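Local coordinates for uncharacterized protein (PDB 5JVK) that probably hydrolyses O-glycosidic bonds, as a family 39 glycoside hydrolase from a gut symbiont, at residues A[25-30]-A[59-64]. Residues are numbered along the deposited sequence; the frame is centred on the assembly and turned at random.
Sequences KNVAKN and KELVID
A classic-type beta bulge interrupts the antiparallel pairing of strands 23-30 and 60-65 in the N-terminal beta-sandwich. Before it, Lys25 and Ile63 form a regular hydrogen-bonded pair, with Lys25 N to Ile63 O at 2.9 Å and the return bond, Ile63 N to Lys25 O, at 3.1 Å. The extra residue is Val27, whose helical backbone angles place both Val27 and Ala28 opposite Leu61. The grip there is unequal: Leu61 N reaches Ala28 O at 2.7 Å, whereas Val27 N meets Leu61 O in a weak, bent bond (N-H...O angle 127°). Beyond the bulge the pairing recovers, and Asn30 N binds Lys59 O at 2.9 Å, nearly along the carbonyl axis.

The side chains separate by face. On the apolar one, Val27 reaches obliquely across with CG2, the branch in the crowded position between backbone N and carbonyl carbon, and touches Leu61 CD2 at 3.8 Å. On the polar one, Asn26 holds CG anti to its backbone N (chi1 -167°), which sets its amide beside Val62 CG2 and almost perpendicular (83°) to the carboxylate of Glu60; Asn26 CG lies 3.8 Å from Glu60 OE1. Glu60, bent at chi2, also crosses the extended chain of Lys29, but Lys29 NZ stays 4.5 Å from Glu60 OE2, longer than a salt bridge. An alanine in place of Asn26 would remove this amide and would probably leave the Glu60 carboxylate less firmly placed and Val62 less covered.

Lys25 turns its amine away to Ser19 OG and Asp21 O. Strand 11-13 flanks strand 23-30 on its other edge, while Val27, Leu61 and Ile63 face the second sheet of the sandwich, packing on Leu73 and Leu75 of strand 69-78, Leu38 and Leu42 of strand 37-44, and Phe51 of strand 50-55.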
# COMPACT_ATOMS: atom_id res chain seq x y z
N LYS A 25 -23.63 10.96 7.55
CA LYS A 25 -22.42 10.52 8.22
C LYS A 25 -22.49 10.78 9.72
O LYS A 25 -22.50 11.93 10.16
CB LYS A 25 -21.20 11.23 7.61
CG LYS A 25 -21.06 11.07 6.09
CD LYS A 25 -21.06 9.62 5.65
CE LYS A 25 -20.91 9.49 4.14
NZ LYS A 25 -21.06 8.07 3.70
N ASN A 26 -22.56 9.69 10.49
CA ASN A 26 -22.58 9.74 11.95
C ASN A 26 -21.14 9.91 12.46
O ASN A 26 -20.45 8.94 12.77
CB ASN A 26 -23.23 8.46 12.51
CG ASN A 26 -23.57 8.55 13.99
OD1 ASN A 26 -23.36 9.57 14.65
ND2 ASN A 26 -24.12 7.46 14.53
N VAL A 27 -20.70 11.17 12.52
CA VAL A 27 -19.30 11.50 12.84
C VAL A 27 -18.96 11.44 14.34
O VAL A 27 -17.84 11.05 14.70
CB VAL A 27 -18.87 12.87 12.27
CG1 VAL A 27 -19.11 12.92 10.76
CG2 VAL A 27 -19.55 14.04 12.98
N ALA A 28 -19.89 11.83 15.21
CA ALA A 28 -19.63 11.92 16.65
C ALA A 28 -20.91 11.90 17.49
O ALA A 28 -22.02 11.91 16.95
CB ALA A 28 -18.82 13.17 16.95
N LYS A 29 -20.74 11.86 18.81
CA LYS A 29 -21.85 11.90 19.77
C LYS A 29 -21.59 12.95 20.86
O LYS A 29 -20.46 13.11 21.32
CB LYS A 29 -22.05 10.52 20.42
CG LYS A 29 -23.28 10.40 21.29
CD LYS A 29 -23.51 8.96 21.73
CE LYS A 29 -24.67 8.86 22.71
NZ LYS A 29 -24.98 7.44 23.06
N ASN A 30 -22.65 13.64 21.27
CA ASN A 30 -22.59 14.63 22.34
C ASN A 30 -22.74 13.91 23.68
O ASN A 30 -23.80 13.34 23.96
CB ASN A 30 -23.70 15.67 22.16
CG ASN A 30 -23.53 16.90 23.03
OD1 ASN A 30 -22.83 16.88 24.04
ND2 ASN A 30 -24.18 17.99 22.64
N LYS A 59 -27.22 13.27 22.22
CA LYS A 59 -27.64 12.95 20.85
C LYS A 59 -26.46 12.64 19.94
O LYS A 59 -25.31 13.00 20.24
CB LYS A 59 -28.44 14.12 20.24
CG LYS A 59 -29.60 14.63 21.09
CD LYS A 59 -30.68 13.58 21.30
CE LYS A 59 -31.85 14.16 22.08
NZ LYS A 59 -32.84 13.11 22.47
N GLU A 60 -26.75 11.97 18.82
CA GLU A 60 -25.76 11.65 17.80
C GLU A 60 -25.64 12.81 16.80
O GLU A 60 -26.65 13.34 16.35
CB GLU A 60 -26.16 10.38 17.04
CG GLU A 60 -26.16 9.10 17.88
CD GLU A 60 -24.77 8.50 18.08
OE1 GLU A 60 -23.76 9.14 17.73
OE2 GLU A 60 -24.70 7.36 18.59
N LEU A 61 -24.40 13.20 16.48
CA LEU A 61 -24.14 14.21 15.46
C LEU A 61 -24.06 13.55 14.08
O LEU A 61 -23.15 12.75 13.83
CB LEU A 61 -22.85 14.97 15.75
CG LEU A 61 -22.37 15.99 14.71
CD1 LEU A 61 -23.46 16.99 14.35
CD2 LEU A 61 -21.13 16.72 15.22
N VAL A 62 -25.01 13.89 13.21
CA VAL A 62 -25.08 13.35 11.85
C VAL A 62 -25.09 14.51 10.85
O VAL A 62 -25.83 15.47 11.04
CB VAL A 62 -26.34 12.47 11.67
CG1 VAL A 62 -26.43 11.93 10.25
CG2 VAL A 62 -26.34 11.33 12.68
N ILE A 63 -24.27 14.40 9.80
CA ILE A 63 -24.13 15.46 8.79
C ILE A 63 -24.40 14.88 7.40
O ILE A 63 -23.87 13.83 7.04
CB ILE A 63 -22.72 16.09 8.82
CG1 ILE A 63 -22.37 16.54 10.25
CG2 ILE A 63 -22.64 17.28 7.85
CD1 ILE A 63 -21.02 17.21 10.40
N ASP A 64 -25.22 15.59 6.62
CA ASP A 64 -25.56 15.21 5.25
C ASP A 64 -24.43 15.63 4.30
O ASP A 64 -24.21 16.82 4.09
CB ASP A 64 -26.87 15.86 4.80
CG ASP A 64 -28.07 15.41 5.61
OD1 ASP A 64 -28.34 14.19 5.64
OD2 ASP A 64 -28.76 16.28 6.20